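Local structure of Lmo2445 protein (Listeria monocytogenes EGD-e, 5HZL) at residues I29-A34 with D40-T45; G35-D40 with L51-A56; I57-L62 with S70-E75. The protein is a secreted internalin-like leucine-rich repeat protein of unknown function that binds calcium ions. One frame throughout, in Å; residues are numbered along the deposited sequence.

Contact 1 (I29-A34 with D40-T45); sequences IAEAIA and DSVNDT. With CA (calcium ion), chain C; CA (calcium ion), chain B.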
loop_
_atom_site.group_PDB
_atom_site.type_symbol
_atom_site.label_atom_id
_atom_site.label_comp_id
_atom_site.label_asym_id
_atom_site.label_seq_id
_atom_site.Cartn_x
_atom_site.Cartn_y
_atom_site.Cartn_z
ATOM N N ILE A 29 12.516 -21.354 -4.411
ATOM C CA ILE A 29 11.670 -21.716 -3.282
ATOM C C ILE A 29 12.073 -23.073 -2.720
ATOM O O ILE A 29 12.193 -23.220 -1.507
ATOM C CB ILE A 29 10.169 -21.634 -3.649
ATOM C CG1 ILE A 29 9.807 -20.162 -3.947
ATOM C CG2 ILE A 29 9.292 -22.183 -2.524
ATOM C CD1 ILE A 29 8.379 -19.894 -4.379
ATOM N N ALA A 30 12.310 -24.049 -3.592
ATOM C CA ALA A 30 12.727 -25.380 -3.138
ATOM C C ALA A 30 14.085 -25.353 -2.422
ATOM O O ALA A 30 14.301 -26.104 -1.467
ATOM C CB ALA A 30 12.747 -26.364 -4.295
ATOM N N GLU A 31 14.992 -24.497 -2.882
ATOM C CA GLU A 31 16.318 -24.364 -2.239
ATOM C C GLU A 31 16.170 -23.704 -0.889
ATOM O O GLU A 31 16.883 -24.047 0.034
ATOM C CB GLU A 31 17.285 -23.572 -3.093
ATOM C CG GLU A 31 17.710 -24.298 -4.348
ATOM C CD GLU A 31 18.593 -23.450 -5.239
ATOM O OE1 GLU A 31 18.390 -22.210 -5.322
ATOM O OE2 GLU A 31 19.501 -24.025 -5.889
ATOM N N ALA A 32 15.237 -22.761 -0.787
ATOM C CA ALA A 32 14.972 -22.083 0.474
ATOM C C ALA A 32 14.383 -23.077 1.486
ATOM O O ALA A 32 14.824 -23.096 2.639
ATOM C CB ALA A 32 14.035 -20.905 0.265
ATOM N N ILE A 33 13.403 -23.896 1.061
ATOM C CA ILE A 33 12.796 -24.891 1.952
ATOM C C ILE A 33 13.862 -25.912 2.360
ATOM O O ILE A 33 13.932 -26.335 3.530
ATOM C CB ILE A 33 11.653 -25.692 1.300
ATOM C CG1 ILE A 33 10.537 -24.798 0.743
ATOM C CG2 ILE A 33 11.065 -26.683 2.300
ATOM C CD1 ILE A 33 9.847 -23.935 1.763
ATOM N N ALA A 34 14.676 -26.320 1.391
ATOM C CA ALA A 34 15.739 -27.280 1.669
ATOM C C ALA A 34 16.685 -26.735 2.724
ATOM O O ALA A 34 17.151 -27.489 3.570
ATOM C CB ALA A 34 16.508 -27.631 0.403
ATOM N N ASP A 40 20.318 -31.325 2.090
ATOM C CA ASP A 40 21.313 -30.876 1.119
ATOM C C ASP A 40 20.875 -30.897 -0.344
ATOM O O ASP A 40 21.689 -30.564 -1.185
ATOM C CB ASP A 40 22.630 -31.646 1.275
ATOM C CG ASP A 40 22.533 -33.096 0.872
ATOM O OD1 ASP A 40 21.423 -33.646 0.631
ATOM O OD2 ASP A 40 23.618 -33.703 0.808
ATOM N N SER A 41 19.630 -31.263 -0.660
ATOM C CA SER A 41 19.184 -31.317 -2.070
ATOM C C SER A 41 17.677 -31.198 -2.242
ATOM O O SER A 41 16.919 -31.785 -1.470
ATOM C CB SER A 41 19.634 -32.650 -2.703
ATOM O OG SER A 41 19.193 -32.831 -4.049
ATOM N N VAL A 42 17.242 -30.475 -3.274
ATOM C CA VAL A 42 15.801 -30.321 -3.540
ATOM C C VAL A 42 15.123 -31.643 -3.914
ATOM O O VAL A 42 13.903 -31.706 -4.014
ATOM C CB VAL A 42 15.497 -29.250 -4.604
ATOM C CG1 VAL A 42 15.918 -27.871 -4.102
ATOM C CG2 VAL A 42 16.172 -29.577 -5.922
ATOM N N ASN A 43 15.927 -32.679 -4.142
ATOM C CA ASN A 43 15.416 -34.025 -4.439
ATOM C C ASN A 43 15.135 -34.852 -3.185
ATOM O O ASN A 43 14.571 -35.930 -3.281
ATOM C CB ASN A 43 16.379 -34.791 -5.360
ATOM C CG ASN A 43 16.389 -34.244 -6.768
ATOM O OD1 ASN A 43 15.341 -33.995 -7.349
ATOM N ND2 ASN A 43 17.567 -34.089 -7.336
ATOM N N ASP A 44 15.534 -34.350 -2.023
ATOM C CA ASP A 44 15.312 -35.050 -0.774
ATOM C C ASP A 44 13.830 -35.038 -0.459
ATOM O O ASP A 44 13.120 -34.088 -0.760
ATOM C CB ASP A 44 16.138 -34.434 0.371
ATOM C CG ASP A 44 17.659 -34.632 0.196
ATOM O OD1 ASP A 44 18.118 -35.508 -0.563
ATOM O OD2 ASP A 44 18.441 -33.925 0.855
ATOM N N THR A 45 13.374 -36.116 0.153
ATOM C CA THR A 45 11.982 -36.277 0.505
ATOM C C THR A 45 11.654 -35.615 1.832
ATOM O O THR A 45 12.432 -35.690 2.785
ATOM C CB THR A 45 11.647 -37.777 0.566
ATOM O OG1 THR A 45 11.866 -38.343 -0.726
ATOM C CG2 THR A 45 10.207 -38.024 0.953
HETATM CA CA CA C . 20.138 -35.704 0.867
HETATM CA CA CA B . 20.216 -22.108 -7.176
HETATM O O HOH W 1 21.404 -35.753 -1.221
#
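Helix 27-36 comes nearest the loop after it where Ala30 faces Val42, with the two CA atoms 5.8 Å apart. No hydrogen bond joins the two segments. The meeting is apolar, and Val42 carries it. Its CG1 methyl lies against the methyl of Ala30, with CB of Ala30 3.5 Å from CG1 of Val42. The same methyl also sits by the backbone between Ala30 and Glu31, with CG1 of Val42 3.7 Å from N of Glu31. CG1 takes this place because it is anti to the carbonyl carbon of Val42 (chi1 -65°). Glu31 adds only its aliphatic part: its CG lies 4.0 Å from CG1 of Val42, the two side chains crossing obliquely. The chain is extended beyond CG (chi2 176°) and carries the carboxylate past Val42 to a calcium ion. Both oxygens bind that ion, OE2 of Glu31 at 2.4 Å, and Glu27 completes the pair of ligands from this helix. This N-terminal region belongs to the EF-hand clan, and the loop holds a calcium ion of its own. Asp40 gives a single oxygen, OD1, 2.4 Å from the metal. Asp44 grips it with both oxygens, and a water is a further ligand. The loop is shaped by a type I turn from Ser41 to Asp44. Ser41 OG also accepts from the backbone N of Asn43, 3.3 Å away, which makes an ST turn. Ile20 and Ile21 of helix 20-23 also pack on the Ala30 side chain, and Val42 shares a backbone hydrogen bond with Ile21.

Contact 2 (G35-D40 with L51-A56); sequences GELDKD and LDTMTA. With CA (calcium ion), chain H; CA (calcium ion), chain C.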
loop_
_atom_site.group_PDB
_atom_site.type_symbol
_atom_site.label_atom_id
_atom_site.label_comp_id
_atom_site.label_asym_id
_atom_site.label_seq_id
_atom_site.Cartn_x
_atom_site.Cartn_y
_atom_site.Cartn_z
ATOM N N GLY A 35 16.953 -25.432 2.670
ATOM C CA GLY A 35 17.842 -24.778 3.624
ATOM C C GLY A 35 17.276 -24.713 5.028
ATOM O O GLY A 35 18.002 -24.917 5.997
ATOM N N GLU A 36 15.986 -24.413 5.146
ATOM C CA GLU A 36 15.342 -24.358 6.468
ATOM C C GLU A 36 15.310 -25.684 7.181
ATOM O O GLU A 36 15.535 -25.724 8.384
ATOM C CB GLU A 36 13.919 -23.770 6.405
ATOM C CG GLU A 36 13.927 -22.252 6.393
ATOM C CD GLU A 36 14.431 -21.657 7.716
ATOM O OE1 GLU A 36 15.409 -20.875 7.674
ATOM O OE2 GLU A 36 13.880 -22.008 8.791
ATOM N N LEU A 37 15.019 -26.742 6.422
ATOM C CA LEU A 37 14.945 -28.119 6.928
ATOM C C LEU A 37 16.306 -28.781 6.982
ATOM O O LEU A 37 16.434 -29.923 7.398
ATOM C CB LEU A 37 14.037 -28.935 6.024
ATOM C CG LEU A 37 12.592 -28.452 5.968
ATOM C CD1 LEU A 37 11.835 -29.138 4.839
ATOM C CD2 LEU A 37 11.929 -28.682 7.318
ATOM N N ASP A 38 17.303 -28.046 6.521
ATOM C CA ASP A 38 18.679 -28.478 6.490
ATOM C C ASP A 38 18.899 -29.787 5.681
ATOM O O ASP A 38 19.576 -30.713 6.131
ATOM C CB ASP A 38 19.254 -28.559 7.907
ATOM C CG ASP A 38 20.783 -28.656 7.907
ATOM O OD1 ASP A 38 21.454 -27.831 7.240
ATOM O OD2 ASP A 38 21.321 -29.545 8.594
ATOM N N LYS A 39 18.290 -29.832 4.494
ATOM C CA LYS A 39 18.407 -30.938 3.546
ATOM C C LYS A 39 19.417 -30.460 2.524
ATOM O O LYS A 39 19.373 -29.297 2.116
ATOM C CB LYS A 39 17.083 -31.212 2.828
ATOM C CG LYS A 39 15.929 -31.646 3.718
ATOM C CD LYS A 39 16.228 -32.938 4.455
ATOM C CE LYS A 39 15.061 -33.394 5.305
ATOM N NZ LYS A 39 15.459 -34.656 5.980
ATOM N N ASP A 40 20.318 -31.325 2.090
ATOM C CA ASP A 40 21.313 -30.876 1.119
ATOM C C ASP A 40 20.875 -30.897 -0.344
ATOM O O ASP A 40 21.689 -30.564 -1.185
ATOM C CB ASP A 40 22.630 -31.646 1.275
ATOM C CG ASP A 40 22.533 -33.096 0.872
ATOM O OD1 ASP A 40 21.423 -33.646 0.631
ATOM O OD2 ASP A 40 23.618 -33.703 0.808
ATOM N N LEU A 51 7.398 -30.285 7.377
ATOM C CA LEU A 51 6.782 -28.969 7.153
ATOM C C LEU A 51 6.247 -28.367 8.463
ATOM O O LEU A 51 6.224 -27.136 8.625
ATOM C CB LEU A 51 5.669 -29.012 6.099
ATOM C CG LEU A 51 6.029 -29.414 4.668
ATOM C CD1 LEU A 51 4.815 -29.241 3.762
ATOM C CD2 LEU A 51 7.182 -28.570 4.156
ATOM N N ASP A 52 5.832 -29.224 9.397
ATOM C CA ASP A 52 5.320 -28.751 10.694
ATOM C C ASP A 52 6.386 -28.131 11.631
ATOM O O ASP A 52 6.031 -27.430 12.588
ATOM C CB ASP A 52 4.488 -29.846 11.381
ATOM C CG ASP A 52 3.151 -30.118 10.653
ATOM O OD1 ASP A 52 2.803 -29.362 9.703
ATOM O OD2 ASP A 52 2.430 -31.069 11.039
ATOM N N THR A 53 7.671 -28.362 11.337
ATOM C CA THR A 53 8.776 -27.802 12.130
ATOM C C THR A 53 9.118 -26.371 11.701
ATOM O O THR A 53 9.891 -25.693 12.369
ATOM C CB THR A 53 10.064 -28.669 12.062
ATOM O OG1 THR A 53 10.631 -28.654 10.738
ATOM C CG2 THR A 53 9.773 -30.101 12.499
HETATM N N MSE A 54 8.545 -25.911 10.595
HETATM C CA MSE A 54 8.804 -24.556 10.112
HETATM C C MSE A 54 7.883 -23.557 10.763
HETATM O O MSE A 54 6.659 -23.598 10.588
HETATM C CB MSE A 54 8.662 -24.519 8.601
HETATM C CG MSE A 54 9.806 -25.317 7.971
HETATM SE SE MSE A 54 9.578 -25.401 6.017
HETATM C CE MSE A 54 9.979 -23.531 5.517
ATOM N N THR A 55 8.486 -22.675 11.553
ATOM C CA THR A 55 7.793 -21.587 12.250
ATOM C C THR A 55 7.809 -20.301 11.425
ATOM O O THR A 55 7.120 -19.347 11.756
ATOM C CB THR A 55 8.474 -21.244 13.596
ATOM O OG1 THR A 55 9.845 -20.900 13.370
ATOM C CG2 THR A 55 8.416 -22.413 14.556
ATOM N N ALA A 56 8.610 -20.291 10.365
ATOM C CA ALA A 56 8.754 -19.139 9.489
ATOM C C ALA A 56 9.060 -19.571 8.055
ATOM O O ALA A 56 9.591 -20.665 7.823
ATOM C CB ALA A 56 9.864 -18.238 10.014
HETATM CA CA CA H . 20.785 -25.035 6.469
HETATM CA CA CA C . 20.138 -35.704 0.867
HETATM O O HOH W 1 21.404 -35.753 -1.221
#
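The C-terminal end of helix 27-36, closed by a Schellman motif, packs here through Glu36 and Leu37 against the turn that leads into the first strand of the repeat sheet. Asp38 is the C-prime residue of that motif, with a positive phi of 58°, and Lys39 N returns to Ala34 O. The opposing segment makes a type I turn from Leu51 to Met54. Leu37 is the central side chain. Its CD2 methyl touches both Thr53 and Met54, lying 4.0 Å from CG of Met54. The side chains of Leu37 and Met54 cross at about a right angle. On Thr53 the same methyl meets the hydroxyl oxygen, CD2 of Leu37 being 3.7 Å from OG1 of Thr53. That hydroxyl has its polar partner in Asp50 O, so its approach to Leu37 is simple van der Waals contact. Met54, present as selenomethionine, is bent at its last torsion (chi3 71°). The bend brings its terminal methyl to Glu36, with CE of Met54 4.0 Å from CB of Glu36. Ile46 of strand 45-46 packs on Leu37, and Phe77 packs on Met54. The helix end also serves a calcium ion: Gly35 O lies 2.8 Å from it. Asp38 belongs to the same site, its OD1 standing at a longer 3.0 Å from the metal. No hydrogen bond crosses between the two segments. What joins them is van der Waals contact, mostly between carbon atoms, while Gly35 O and Asp38 OD1 face the calcium ion.

Contact 3 (I57-L62 with S70-E75); sequences IPLPSL and SVLNNE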
loop_
_atom_site.group_PDB
_atom_site.type_symbol
_atom_site.label_atom_id
_atom_site.label_comp_id
_atom_site.label_asym_id
_atom_site.label_seq_id
_atom_site.Cartn_x
_atom_site.Cartn_y
_atom_site.Cartn_z
ATOM N N ILE A 57 8.704 -18.709 7.104
ATOM C CA ILE A 57 8.951 -18.954 5.679
ATOM C C ILE A 57 9.938 -17.874 5.217
ATOM O O ILE A 57 9.530 -16.773 4.876
ATOM C CB ILE A 57 7.664 -18.901 4.821
ATOM C CG1 ILE A 57 6.551 -19.797 5.395
ATOM C CG2 ILE A 57 7.986 -19.276 3.379
ATOM C CD1 ILE A 57 6.874 -21.266 5.442
ATOM N N PRO A 58 11.246 -18.182 5.226
ATOM C CA PRO A 58 12.242 -17.204 4.815
ATOM C C PRO A 58 12.518 -17.217 3.323
ATOM O O PRO A 58 13.339 -17.997 2.851
ATOM C CB PRO A 58 13.481 -17.627 5.603
ATOM C CG PRO A 58 13.354 -19.100 5.702
ATOM C CD PRO A 58 11.882 -19.417 5.726
ATOM N N LEU A 59 11.846 -16.321 2.608
ATOM C CA LEU A 59 11.996 -16.166 1.170
ATOM C C LEU A 59 12.376 -14.746 0.748
ATOM O O LEU A 59 11.929 -14.290 -0.305
ATOM C CB LEU A 59 10.687 -16.545 0.500
ATOM C CG LEU A 59 10.229 -17.981 0.676
ATOM C CD1 LEU A 59 8.892 -18.155 -0.012
ATOM C CD2 LEU A 59 11.248 -18.938 0.095
ATOM N N PRO A 60 13.201 -14.028 1.553
ATOM C CA PRO A 60 13.504 -12.684 1.078
ATOM C C PRO A 60 14.563 -12.632 0.009
ATOM O O PRO A 60 15.414 -13.495 -0.059
ATOM C CB PRO A 60 14.057 -11.991 2.322
ATOM C CG PRO A 60 14.699 -13.087 3.062
ATOM C CD PRO A 60 13.791 -14.267 2.882
ATOM N N SER A 61 14.470 -11.594 -0.809
ATOM C CA SER A 61 15.425 -11.274 -1.856
ATOM C C SER A 61 15.827 -12.436 -2.727
ATOM O O SER A 61 16.997 -12.766 -2.797
ATOM C CB SER A 61 16.656 -10.616 -1.192
ATOM O OG SER A 61 17.553 -10.055 -2.136
ATOM N N LEU A 62 14.842 -13.041 -3.394
ATOM C CA LEU A 62 15.064 -14.195 -4.314
ATOM C C LEU A 62 14.461 -13.987 -5.715
ATOM O O LEU A 62 14.309 -14.936 -6.475
ATOM C CB LEU A 62 14.495 -15.493 -3.712
ATOM C CG LEU A 62 15.068 -15.975 -2.379
ATOM C CD1 LEU A 62 14.228 -17.109 -1.809
ATOM C CD2 LEU A 62 16.524 -16.375 -2.520
ATOM N N SER A 70 2.816 -18.727 -5.477
ATOM C CA SER A 70 1.561 -19.487 -5.435
ATOM C C SER A 70 1.801 -20.982 -5.213
ATOM O O SER A 70 0.934 -21.702 -4.722
ATOM C CB SER A 70 0.708 -19.220 -6.678
ATOM O OG SER A 70 1.382 -19.593 -7.852
ATOM N N VAL A 71 3.000 -21.418 -5.572
ATOM C CA VAL A 71 3.438 -22.802 -5.366
ATOM C C VAL A 71 3.364 -23.250 -3.890
ATOM O O VAL A 71 3.174 -24.443 -3.625
ATOM C CB VAL A 71 4.847 -22.988 -5.980
ATOM C CG1 VAL A 71 5.645 -24.078 -5.317
ATOM C CG2 VAL A 71 4.735 -23.215 -7.486
ATOM N N LEU A 72 3.494 -22.302 -2.952
ATOM C CA LEU A 72 3.401 -22.583 -1.507
ATOM C C LEU A 72 2.060 -23.244 -1.138
ATOM O O LEU A 72 1.997 -24.054 -0.192
ATOM C CB LEU A 72 3.624 -21.318 -0.677
ATOM C CG LEU A 72 5.032 -20.707 -0.734
ATOM C CD1 LEU A 72 5.083 -19.358 -0.029
ATOM C CD2 LEU A 72 6.082 -21.646 -0.149
ATOM N N ASN A 73 1.004 -22.909 -1.884
ATOM C CA ASN A 73 -0.313 -23.522 -1.684
ATOM C C ASN A 73 -0.384 -25.026 -2.001
ATOM O O ASN A 73 -1.422 -25.654 -1.776
ATOM C CB ASN A 73 -1.388 -22.747 -2.437
ATOM C CG ASN A 73 -1.671 -21.407 -1.801
ATOM O OD1 ASN A 73 -1.726 -21.302 -0.579
ATOM N ND2 ASN A 73 -1.891 -20.383 -2.617
ATOM N N ASN A 74 0.705 -25.596 -2.518
ATOM C CA ASN A 74 0.764 -27.037 -2.770
ATOM C C ASN A 74 0.845 -27.811 -1.476
ATOM O O ASN A 74 0.734 -29.013 -1.501
ATOM C CB ASN A 74 1.953 -27.439 -3.648
ATOM C CG ASN A 74 1.807 -26.982 -5.089
ATOM O OD1 ASN A 74 0.795 -26.394 -5.480
ATOM N ND2 ASN A 74 2.826 -27.257 -5.895
ATOM N N GLU A 75 1.071 -27.132 -0.357
ATOM C CA GLU A 75 1.134 -27.795 0.938
ATOM C C GLU A 75 0.577 -26.881 2.024
ATOM O O GLU A 75 0.122 -25.773 1.753
ATOM C CB GLU A 75 2.580 -28.190 1.280
ATOM C CG GLU A 75 3.292 -29.076 0.261
ATOM C CD GLU A 75 2.614 -30.417 0.015
ATOM O OE1 GLU A 75 1.741 -30.860 0.808
ATOM O OE2 GLU A 75 2.980 -31.036 -0.996
#
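The close part of this contact is the meeting of Leu59 and Leu72. Their side chains reach toward each other tip to tip, with CD1 of Leu59 4.0 Å from CD1 of Leu72. Both leucines hold CG anti to the carbonyl carbon (chi1 -63° in Leu59), which points the branched ends at each other between the two backbones. Ile57 joins more loosely, its CG2 being 4.5 Å from CD1 of Leu72. All three residues are buried, yet the backbones stay well apart: the CA atoms of Ile57 and Leu72 are 9.8 Å from each other. This is consistent with the start of the leucine-rich repeat domain. Strand 56-58 is an outermost strand of the parallel sheet, and Ile57 bonds through its backbone to Glu82 and Ala84 of the next turn. Leu72 comes from the 3-10 segment 71-74, which follows helix 66-70 and lies across the hydrophobic layer from that strand. Helix 27-36 closes the hydrophobic layer, with Ala32 on Leu59 and Ile29 on Leu72. On the looser side the chain leaves the buried layer past Leu59, and Ser61 and Leu62 are exposed in the isolated chain. There the backbone is tied to Asn88, whose side chain bonds to Leu59 O and to Leu62 N. At the far end of the 3-10 segment, Asn74 ND2 bonds to Ala23 O.

Overall arrangement
The three contacts form one corner of the molecule, where the calcium-binding N-terminal region meets the first repeat. Contacts 1 and 2 share Asp40 and helix 27-36, and their centres are 9 Å apart. Ile33 CD1 and Met54 CE, 3.8 Å apart, join them. Contact 3 lies about 12 Å from each, centre to centre. Ala32 CB reaches Leu59 CD2 at 3.4 Å, and Leu51 CD1 reaches Glu75 CB at 3.5 Å. Helix 27-36 contributes to contacts 1 and 2 and packs on contact 3 through Ile29, Ala32 and Glu36. Three calcium ions lie at contacts 1 and 2; contact 3 binds none, and one ion is about 12 Å from the Leu59 side chain.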